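Local coordinates for glycosyl hydrolase family 88 (Pedobacter heparinus, PDB 3WIW), which hydrolyses unsaturated glucuronyl saccharides with specificity for heparin, acting from an alpha6/alpha6-barrel, at residues S216-S221 and R232-G237; V171-L176 and K207-K212; E241-R246 and W292-H297. One frame throughout, in Å; residues are numbered along the deposited sequence.

Contact 1 (S216-S221 and R232-G237)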
loop_
_atom_site.group_PDB
_atom_site.type_symbol
_atom_site.label_atom_id
_atom_site.label_comp_id
_atom_site.label_asym_id
_atom_site.label_seq_id
_atom_site.Cartn_x
_atom_site.Cartn_y
_atom_site.Cartn_z
ATOM N N SER A 216 -16.140 1.045 2.757
ATOM C CA SER A 216 -15.812 2.285 2.079
ATOM C C SER A 216 -16.237 2.273 0.607
ATOM O O SER A 216 -16.198 1.220 -0.055
ATOM C CB SER A 216 -14.305 2.606 2.189
ATOM O OG SER A 216 -13.502 1.506 1.762
ATOM N N TYR A 217 -16.594 3.465 0.104
ATOM C CA TYR A 217 -16.661 3.754 -1.326
ATOM C C TYR A 217 -15.258 3.809 -1.914
ATOM O O TYR A 217 -14.256 3.969 -1.188
ATOM C CB TYR A 217 -17.282 5.146 -1.552
ATOM C CG TYR A 217 -18.745 5.233 -1.186
ATOM C CD1 TYR A 217 -19.724 4.776 -2.067
ATOM C CD2 TYR A 217 -19.158 5.761 0.036
ATOM C CE1 TYR A 217 -21.052 4.837 -1.748
ATOM C CE2 TYR A 217 -20.489 5.834 0.371
ATOM C CZ TYR A 217 -21.435 5.369 -0.527
ATOM O OH TYR A 217 -22.761 5.424 -0.233
ATOM N N HIS A 218 -15.166 3.756 -3.237
ATOM C CA HIS A 218 -13.874 3.991 -3.864
ATOM C C HIS A 218 -13.646 5.495 -4.065
ATOM O O HIS A 218 -12.644 6.038 -3.586
ATOM C CB HIS A 218 -13.738 3.207 -5.178
ATOM C CG HIS A 218 -12.327 3.128 -5.668
ATOM N ND1 HIS A 218 -11.942 2.355 -6.741
ATOM C CD2 HIS A 218 -11.204 3.747 -5.223
ATOM C CE1 HIS A 218 -10.643 2.490 -6.932
ATOM N NE2 HIS A 218 -10.175 3.334 -6.025
ATOM N N VAL A 219 -14.564 6.166 -4.771
ATOM C CA VAL A 219 -14.417 7.564 -5.153
ATOM C C VAL A 219 -15.503 8.413 -4.532
ATOM O O VAL A 219 -16.693 8.107 -4.641
ATOM C CB VAL A 219 -14.535 7.726 -6.683
ATOM C CG1 VAL A 219 -14.249 9.164 -7.130
ATOM C CG2 VAL A 219 -13.577 6.811 -7.354
ATOM N N ILE A 220 -15.092 9.487 -3.882
ATOM C CA ILE A 220 -16.004 10.578 -3.552
ATOM C C ILE A 220 -15.617 11.772 -4.417
ATOM O O ILE A 220 -14.442 12.157 -4.479
ATOM C CB ILE A 220 -15.910 10.955 -2.055
ATOM C CG1 ILE A 220 -16.216 9.726 -1.172
ATOM C CG2 ILE A 220 -16.848 12.121 -1.717
ATOM C CD1 ILE A 220 -17.636 9.203 -1.288
ATOM N N SER A 221 -16.608 12.344 -5.094
ATOM C CA SER A 221 -16.407 13.557 -5.872
ATOM C C SER A 221 -16.970 14.745 -5.116
ATOM O O SER A 221 -18.107 14.704 -4.627
ATOM C CB SER A 221 -17.074 13.465 -7.238
ATOM O OG SER A 221 -16.744 14.616 -7.991
ATOM N N ARG A 232 -20.847 9.596 -5.012
ATOM C CA ARG A 232 -20.207 8.514 -4.253
ATOM C C ARG A 232 -20.258 7.299 -5.166
ATOM O O ARG A 232 -21.324 6.781 -5.476
ATOM C CB ARG A 232 -20.938 8.222 -2.934
ATOM C CG ARG A 232 -21.202 9.426 -2.048
ATOM C CD ARG A 232 -22.133 9.089 -0.886
ATOM N NE ARG A 232 -22.324 10.250 -0.027
ATOM C CZ ARG A 232 -23.185 11.221 -0.276
ATOM N NH1 ARG A 232 -23.277 12.246 0.560
ATOM N NH2 ARG A 232 -23.940 11.167 -1.366
ATOM N N GLU A 233 -19.106 6.827 -5.610
ATOM C CA GLU A 233 -19.097 5.818 -6.662
ATOM C C GLU A 233 -17.859 4.944 -6.655
ATOM O O GLU A 233 -16.869 5.245 -5.993
ATOM C CB GLU A 233 -19.245 6.502 -8.014
ATOM C CG GLU A 233 -18.052 7.368 -8.379
ATOM C CD GLU A 233 -18.272 8.177 -9.644
ATOM O OE1 GLU A 233 -17.283 8.391 -10.388
ATOM O OE2 GLU A 233 -19.423 8.609 -9.880
ATOM N N THR A 234 -17.929 3.823 -7.362
ATOM C CA THR A 234 -16.768 2.957 -7.467
ATOM C C THR A 234 -15.869 3.386 -8.628
ATOM O O THR A 234 -16.263 4.148 -9.513
ATOM C CB THR A 234 -17.152 1.475 -7.599
ATOM O OG1 THR A 234 -15.980 0.702 -7.316
ATOM C CG2 THR A 234 -17.671 1.139 -9.009
ATOM N N HIS A 235 -14.658 2.864 -8.632
ATOM C CA HIS A 235 -13.824 2.905 -9.813
ATOM C C HIS A 235 -13.320 1.495 -10.110
ATOM O O HIS A 235 -13.503 1.002 -11.216
ATOM C CB HIS A 235 -12.687 3.919 -9.663
ATOM C CG HIS A 235 -11.870 4.079 -10.898
ATOM N ND1 HIS A 235 -12.365 4.666 -12.045
ATOM C CD2 HIS A 235 -10.585 3.745 -11.165
ATOM C CE1 HIS A 235 -11.420 4.676 -12.968
ATOM N NE2 HIS A 235 -10.335 4.116 -12.461
ATOM N N GLN A 236 -12.741 0.825 -9.124
ATOM C CA GLN A 236 -12.197 -0.520 -9.353
ATOM C C GLN A 236 -12.934 -1.658 -8.639
ATOM O O GLN A 236 -12.512 -2.829 -8.720
ATOM C CB GLN A 236 -10.684 -0.543 -9.095
ATOM C CG GLN A 236 -9.964 0.217 -10.224
ATOM C CD GLN A 236 -8.511 0.479 -10.003
ATOM O OE1 GLN A 236 -8.081 0.674 -8.889
ATOM N NE2 GLN A 236 -7.745 0.529 -11.086
ATOM N N GLY A 237 -14.055 -1.341 -7.991
ATOM C CA GLY A 237 -14.884 -2.368 -7.383
ATOM C C GLY A 237 -16.029 -2.839 -8.257
ATOM O O GLY A 237 -16.199 -2.405 -9.395
HETATM O O HOH W 1 -7.653 2.907 -7.345
#
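A beta hairpin joins these segments, with strands 219-222 and 229-233 running antiparallel, and the residues flanking the pairing lie near the predicted substrate site. V219 and E233 form a hydrogen-bonded pair: V219 N donates to E233 O at 2.8 Å, and E233 N returns the bond to V219 O at 2.9 Å, both nearly along the C=O axes. On the face of this pair, V219 CB packs against E233 CG, while the carboxylate end of E233 goes on to W167. The other face carries I220 and R232, whose side chains lie side by side and point the same way, I220 CD1 resting 3.7 Å from R232 CG. R232 also meets the Y217 ring; R232 CB sits over one face of it, 3.7 Å from the ring centroid, a CH-pi contact.

Beyond the paired strands, H218, just before strand 219-222, faces the loop 234-237. Its CG stands anti to the backbone N (chi1 -165°), which carries the imidazole over that loop. H235, also anti, directs its ring edge toward the H218 face in an offset edge-to-face pair with planes at 64°. T234, predicted to bind substrate, accepts from G237 N through OG1 in an ST motif. NE2 of H218 bonds to OD1 of D174, the predicted proton donor, and weakly donates to a water, which in turn donates to Q236 OE1. At the other ring nitrogen, Q236 N donates to H218 ND1 at 2.9 Å, only 9° out of the ring plane.

Contact 2 (V171-L176 and K207-K212)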
loop_
_atom_site.group_PDB
_atom_site.type_symbol
_atom_site.label_atom_id
_atom_site.label_comp_id
_atom_site.label_asym_id
_atom_site.label_seq_id
_atom_site.Cartn_x
_atom_site.Cartn_y
_atom_site.Cartn_z
ATOM N N VAL A 171 -11.697 12.190 -5.151
ATOM C CA VAL A 171 -10.803 11.715 -4.085
ATOM C C VAL A 171 -11.036 10.218 -3.926
ATOM O O VAL A 171 -12.174 9.770 -3.725
ATOM C CB VAL A 171 -11.106 12.435 -2.748
ATOM C CG1 VAL A 171 -10.172 11.918 -1.635
ATOM C CG2 VAL A 171 -10.937 13.937 -2.915
ATOM N N ILE A 172 -9.981 9.431 -4.061
ATOM C CA ILE A 172 -10.117 7.984 -3.936
ATOM C C ILE A 172 -9.633 7.501 -2.573
ATOM O O ILE A 172 -8.811 8.161 -1.936
ATOM C CB ILE A 172 -9.411 7.229 -5.098
ATOM C CG1 ILE A 172 -7.868 7.314 -5.051
ATOM C CG2 ILE A 172 -9.939 7.749 -6.427
ATOM C CD1 ILE A 172 -7.197 6.633 -6.268
ATOM N N ILE A 173 -10.143 6.359 -2.126
ATOM C CA ILE A 173 -9.774 5.819 -0.829
ATOM C C ILE A 173 -8.246 5.581 -0.753
ATOM O O ILE A 173 -7.630 5.745 0.325
ATOM C CB ILE A 173 -10.602 4.536 -0.518
ATOM C CG1 ILE A 173 -10.489 4.158 0.954
ATOM C CG2 ILE A 173 -10.162 3.341 -1.397
ATOM C CD1 ILE A 173 -11.251 5.095 1.913
ATOM N N ASP A 174 -7.639 5.197 -1.885
ATOM C CA ASP A 174 -6.195 4.919 -1.946
ATOM C C ASP A 174 -5.369 6.142 -1.496
ATOM O O ASP A 174 -4.225 5.996 -1.053
ATOM C CB ASP A 174 -5.732 4.539 -3.361
ATOM C CG ASP A 174 -6.747 3.719 -4.174
ATOM O OD1 ASP A 174 -7.969 4.002 -4.171
ATOM O OD2 ASP A 174 -6.274 2.837 -4.918
ATOM N N ASN A 175 -5.936 7.341 -1.636
ATOM C CA ASN A 175 -5.252 8.596 -1.300
ATOM C C ASN A 175 -4.874 8.614 0.196
ATOM O O ASN A 175 -3.923 9.312 0.569
ATOM C CB ASN A 175 -6.153 9.778 -1.702
ATOM C CG ASN A 175 -5.419 11.112 -1.961
ATOM O OD1 ASN A 175 -5.826 11.852 -2.880
ATOM N ND2 ASN A 175 -4.391 11.441 -1.169
ATOM N N LEU A 176 -5.581 7.860 1.048
ATOM C CA LEU A 176 -5.152 7.761 2.456
ATOM C C LEU A 176 -3.691 7.326 2.573
ATOM O O LEU A 176 -2.971 7.759 3.481
ATOM C CB LEU A 176 -6.042 6.814 3.269
ATOM C CG LEU A 176 -7.466 7.321 3.513
ATOM C CD1 LEU A 176 -8.327 6.130 3.929
ATOM C CD2 LEU A 176 -7.494 8.424 4.577
ATOM N N LYS A 207 -15.347 10.908 7.342
ATOM C CA LYS A 207 -16.756 11.236 7.219
ATOM C C LYS A 207 -17.364 10.714 5.896
ATOM O O LYS A 207 -18.347 9.972 5.894
ATOM C CB LYS A 207 -16.948 12.742 7.323
ATOM C CG LYS A 207 -18.384 13.165 7.183
ATOM C CD LYS A 207 -18.522 14.675 7.253
ATOM C CE LYS A 207 -19.980 15.081 7.113
ATOM N NZ LYS A 207 -20.139 16.555 7.024
ATOM N N ASN A 208 -16.758 11.061 4.770
ATOM C CA ASN A 208 -17.451 10.934 3.494
ATOM C C ASN A 208 -17.238 9.622 2.752
ATOM O O ASN A 208 -18.100 9.209 1.976
ATOM C CB ASN A 208 -17.101 12.120 2.592
ATOM C CG ASN A 208 -17.503 13.433 3.205
ATOM O OD1 ASN A 208 -18.637 13.575 3.688
ATOM N ND2 ASN A 208 -16.588 14.395 3.205
ATOM N N HIS A 209 -16.100 8.969 2.958
ATOM C CA HIS A 209 -15.824 7.743 2.212
ATOM C C HIS A 209 -16.446 6.482 2.824
ATOM O O HIS A 209 -16.360 5.420 2.230
ATOM C CB HIS A 209 -14.313 7.510 2.056
ATOM C CG HIS A 209 -13.776 7.890 0.714
ATOM N ND1 HIS A 209 -13.287 9.149 0.436
ATOM C CD2 HIS A 209 -13.597 7.150 -0.407
ATOM C CE1 HIS A 209 -12.866 9.173 -0.818
ATOM N NE2 HIS A 209 -13.040 7.978 -1.350
ATOM N N PHE A 210 -17.052 6.588 4.000
ATOM C CA PHE A 210 -17.520 5.410 4.735
ATOM C C PHE A 210 -19.011 5.329 4.858
ATOM O O PHE A 210 -19.669 6.324 5.150
ATOM C CB PHE A 210 -16.840 5.300 6.110
ATOM C CG PHE A 210 -15.380 5.018 5.989
ATOM C CD1 PHE A 210 -14.457 6.061 5.749
ATOM C CD2 PHE A 210 -14.925 3.706 6.010
ATOM C CE1 PHE A 210 -13.107 5.784 5.566
ATOM C CE2 PHE A 210 -13.585 3.434 5.827
ATOM C CZ PHE A 210 -12.675 4.453 5.601
ATOM N N ARG A 211 -19.525 4.131 4.595
ATOM C CA ARG A 211 -20.938 3.815 4.779
ATOM C C ARG A 211 -21.197 3.500 6.248
ATOM O O ARG A 211 -20.260 3.372 7.034
ATOM C CB ARG A 211 -21.320 2.614 3.910
ATOM C CG ARG A 211 -20.987 2.833 2.449
ATOM C CD ARG A 211 -21.581 1.738 1.554
ATOM N NE ARG A 211 -21.092 1.837 0.170
ATOM C CZ ARG A 211 -19.968 1.273 -0.280
ATOM N NH1 ARG A 211 -19.611 1.438 -1.537
ATOM N NH2 ARG A 211 -19.224 0.527 0.516
ATOM N N LYS A 212 -22.465 3.356 6.639
ATOM C CA LYS A 212 -22.781 3.110 8.045
ATOM C C LYS A 212 -22.182 1.808 8.581
ATOM O O LYS A 212 -21.884 1.702 9.775
ATOM C CB LYS A 212 -24.295 3.161 8.292
ATOM C CG LYS A 212 -24.897 4.547 8.095
ATOM C CD LYS A 212 -26.249 4.709 8.781
ATOM C CE LYS A 212 -27.317 3.805 8.201
ATOM N NZ LYS A 212 -27.399 3.923 6.715
#
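Apolar packing accounts for much of this buried contact, where the loop after helix 192-208 folds back against the end of strand 170-172 and the type I turn from I172 to N175. I173 is the main wedge. With CG1 anti to its backbone N (chi1 -166°), its CD1 reaches between two aromatic side chains, lying 3.9 Å from H209 CD2 and 4.0 Å from F210 CZ. V171 meets the same imidazole from its other end, V171 CG1 being 3.9 Å from H209 CE1.

Polar approaches centre on the edge of the H209 ring. V171 O comes in near the ring plane, 3.0 Å from H209 CE1. I173 N is 3.4 Å from H209 NE2, but the angle is too poor for a hydrogen bond. The clear partner of NE2 lies elsewhere, in the backbone oxygen H218 O. The unusual first torsion of H209 (chi1 -101°) is consistent with a ring held by these several neighbours at once.

Backbone bonds complete the turn: N175 N donates to I172 O and L176 N to I173 O, as the chain leads toward helix 175-188. D174, the predicted proton donor, rides on this turn, and its OD2 takes a weak bond from W250 NE1. H209 acts as a buried polar tie behind the acid-bearing turn, and because its NE2 donates to H218 O, this nitrogen carries a proton.

Contact 3 (E241-R246 and W292-H297)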
loop_
_atom_site.group_PDB
_atom_site.type_symbol
_atom_site.label_atom_id
_atom_site.label_comp_id
_atom_site.label_asym_id
_atom_site.label_seq_id
_atom_site.Cartn_x
_atom_site.Cartn_y
_atom_site.Cartn_z
ATOM N N GLU A 241 -21.985 0.606 -4.731
ATOM C CA GLU A 241 -22.365 0.207 -3.374
ATOM C C GLU A 241 -21.423 -0.799 -2.739
ATOM O O GLU A 241 -21.581 -1.135 -1.570
ATOM C CB GLU A 241 -23.759 -0.432 -3.382
ATOM C CG GLU A 241 -24.911 0.507 -3.739
ATOM C CD GLU A 241 -24.979 0.859 -5.219
ATOM O OE1 GLU A 241 -24.774 -0.039 -6.079
ATOM O OE2 GLU A 241 -25.221 2.055 -5.514
ATOM N N SER A 242 -20.462 -1.296 -3.511
ATOM C CA SER A 242 -19.697 -2.463 -3.089
ATOM C C SER A 242 -18.468 -2.146 -2.229
ATOM O O SER A 242 -18.069 -0.972 -2.048
ATOM C CB SER A 242 -19.270 -3.301 -4.301
ATOM O OG SER A 242 -18.120 -2.745 -4.945
ATOM N N ALA A 243 -17.851 -3.218 -1.739
ATOM C CA ALA A 243 -16.674 -3.152 -0.879
ATOM C C ALA A 243 -15.483 -3.754 -1.629
ATOM O O ALA A 243 -15.127 -4.924 -1.458
ATOM C CB ALA A 243 -16.929 -3.848 0.466
ATOM N N TRP A 244 -14.890 -2.934 -2.484
ATOM C CA TRP A 244 -13.701 -3.328 -3.231
ATOM C C TRP A 244 -12.617 -3.717 -2.224
ATOM O O TRP A 244 -12.326 -2.927 -1.324
ATOM C CB TRP A 244 -13.287 -2.145 -4.124
ATOM C CG TRP A 244 -11.955 -2.293 -4.791
ATOM C CD1 TRP A 244 -11.498 -3.357 -5.513
ATOM C CD2 TRP A 244 -10.901 -1.313 -4.792
ATOM N NE1 TRP A 244 -10.222 -3.084 -5.983
ATOM C CE2 TRP A 244 -9.834 -1.843 -5.537
ATOM C CE3 TRP A 244 -10.768 -0.022 -4.249
ATOM C CZ2 TRP A 244 -8.638 -1.138 -5.747
ATOM C CZ3 TRP A 244 -9.573 0.662 -4.425
ATOM C CH2 TRP A 244 -8.520 0.097 -5.166
ATOM N N ALA A 245 -12.031 -4.913 -2.326
ATOM C CA ALA A 245 -11.229 -5.419 -1.195
ATOM C C ALA A 245 -9.968 -4.596 -0.946
ATOM O O ALA A 245 -9.671 -4.255 0.217
ATOM C CB ALA A 245 -10.881 -6.886 -1.376
ATOM N N ARG A 246 -9.209 -4.275 -1.991
ATOM C CA ARG A 246 -8.004 -3.488 -1.783
ATOM C C ARG A 246 -8.354 -2.096 -1.233
ATOM O O ARG A 246 -7.637 -1.559 -0.403
ATOM C CB ARG A 246 -7.106 -3.452 -3.028
ATOM C CG ARG A 246 -5.793 -2.724 -2.762
ATOM C CD ARG A 246 -4.762 -2.975 -3.852
ATOM N NE ARG A 246 -5.145 -2.471 -5.173
ATOM C CZ ARG A 246 -5.578 -3.238 -6.180
ATOM N NH1 ARG A 246 -5.763 -4.549 -6.023
ATOM N NH2 ARG A 246 -5.875 -2.685 -7.353
ATOM N N TRP A 292 -11.745 -10.411 -4.521
ATOM C CA TRP A 292 -11.317 -9.113 -5.022
ATOM C C TRP A 292 -12.307 -7.995 -4.642
ATOM O O TRP A 292 -11.925 -6.830 -4.493
ATOM C CB TRP A 292 -11.092 -9.180 -6.538
ATOM C CG TRP A 292 -12.372 -9.317 -7.289
ATOM C CD1 TRP A 292 -13.074 -10.481 -7.522
ATOM C CD2 TRP A 292 -13.143 -8.266 -7.870
ATOM N NE1 TRP A 292 -14.252 -10.189 -8.197
ATOM C CE2 TRP A 292 -14.308 -8.834 -8.424
ATOM C CE3 TRP A 292 -12.961 -6.879 -7.960
ATOM C CZ2 TRP A 292 -15.275 -8.057 -9.094
ATOM C CZ3 TRP A 292 -13.924 -6.106 -8.623
ATOM C CH2 TRP A 292 -15.067 -6.702 -9.167
ATOM N N ASP A 293 -13.578 -8.347 -4.468
ATOM C CA ASP A 293 -14.594 -7.449 -3.944
ATOM C C ASP A 293 -15.438 -8.288 -2.993
ATOM O O ASP A 293 -15.850 -9.412 -3.331
ATOM C CB ASP A 293 -15.440 -6.846 -5.078
ATOM C CG ASP A 293 -16.405 -5.760 -4.597
ATOM O OD1 ASP A 293 -17.319 -6.056 -3.786
ATOM O OD2 ASP A 293 -16.274 -4.588 -5.041
ATOM N N PHE A 294 -15.697 -7.761 -1.793
ATOM C CA PHE A 294 -16.398 -8.529 -0.769
ATOM C C PHE A 294 -17.850 -8.844 -1.132
ATOM O O PHE A 294 -18.454 -9.725 -0.517
ATOM C CB PHE A 294 -16.401 -7.784 0.574
ATOM C CG PHE A 294 -15.087 -7.859 1.339
ATOM C CD1 PHE A 294 -14.009 -7.032 1.051
ATOM C CD2 PHE A 294 -14.951 -8.755 2.390
ATOM C CE1 PHE A 294 -12.823 -7.120 1.785
ATOM C CE2 PHE A 294 -13.766 -8.848 3.122
ATOM C CZ PHE A 294 -12.700 -8.028 2.809
ATOM N N ASP A 295 -18.410 -8.142 -2.126
ATOM C CA ASP A 295 -19.839 -8.251 -2.411
ATOM C C ASP A 295 -20.199 -9.118 -3.605
ATOM O O ASP A 295 -21.368 -9.190 -3.989
ATOM C CB ASP A 295 -20.480 -6.868 -2.490
ATOM C CG ASP A 295 -20.409 -6.148 -1.163
ATOM O OD1 ASP A 295 -20.450 -6.805 -0.108
ATOM O OD2 ASP A 295 -20.260 -4.935 -1.152
ATOM N N VAL A 296 -19.214 -9.764 -4.216
ATOM C CA VAL A 296 -19.508 -10.666 -5.317
ATOM C C VAL A 296 -20.429 -11.804 -4.888
ATOM O O VAL A 296 -20.436 -12.233 -3.743
ATOM C CB VAL A 296 -18.240 -11.252 -5.954
ATOM C CG1 VAL A 296 -17.387 -10.131 -6.547
ATOM C CG2 VAL A 296 -17.438 -12.094 -4.957
ATOM N N HIS A 297 -21.209 -12.310 -5.827
ATOM C CA HIS A 297 -22.142 -13.365 -5.478
ATOM C C HIS A 297 -21.466 -14.748 -5.469
ATOM O O HIS A 297 -21.941 -15.669 -4.813
ATOM C CB HIS A 297 -23.294 -13.374 -6.470
ATOM C CG HIS A 297 -22.916 -13.976 -7.773
ATOM N ND1 HIS A 297 -22.103 -13.326 -8.676
ATOM C CD2 HIS A 297 -23.145 -15.207 -8.287
ATOM C CE1 HIS A 297 -21.891 -14.112 -9.714
ATOM N NE2 HIS A 297 -22.509 -15.261 -9.504
HETATM O O HOH W 2 -20.345 -2.697 0.478
HETATM O O HOH W 3 -9.263 -5.895 -4.459
#
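E241 opens the contact through its backbone: a water donates both to E241 O and to D295 OD2, bridging the two segments at their solvent-facing end. S242 follows with the shortest bond of the set. Its OG, placed between the backbone N and the carbonyl carbon (chi1 80°), donates to D293 OD2 at 2.6 Å and uses the syn lone pair of that oxygen. D293 OD2 also accepts from L238 N, while D293 OD1 spends its anti lone pair on D295 N at 2.9 Å in an Asx turn. An alanine in place of D293 would remove all three bonds and would probably loosen both the type I turn from D293 to V296 and the hold on S242.

A243 is bonded through both its amide N and its carbonyl O. A243 N makes a weak bond to D295 OD2, and A243 O receives a straight one from F294 N at 2.9 Å, the donor standing above the carbonyl plane. W244, at the N-cap position of helix 245-262, forms the single backbone bridge with D293. Its indole brings CD1 near W292 O and stacks on H218, near D174. A245 N then donates to W292 O at 2.9 Å, and A245 CB packs 3.7 Å from F294 CE1. The next amide, R246 N, reaches W292 O through a water.

R246, predicted to bind substrate, lays its guanidinium with one face against W244 CZ2, 3.3 Å from the plane; its NH1 bonds to V361 O and forms a salt bridge to D305. W292 O thus serves two amides of the first helical turn, one directly and one by water, so the loop carbonyl would probably be favourably polarised by the helix start that carries the predicted substrate-binding arginine.

In the fold
Followed from the N terminus, the three contacts close in series and none crosses another. Contact 2 comes first, its loop of 30 residues spanning helices 175-188 and 192-208 and bringing the chain back beside strand 170-172. Contact 1 closes the short hairpin that follows, and strand 219-222 pairs with 170-172 as well as 229-233, so both contacts share one three-stranded sheet. Contact 3 then closes the longest loop, tying the start of helix 245-262 to the segment between helices 265-279 and 306-322. Contacts 1 and 2 are joined by backbone bonds of the sheet, and R211 NH1 of contact 2 reaches S242 O of contact 3.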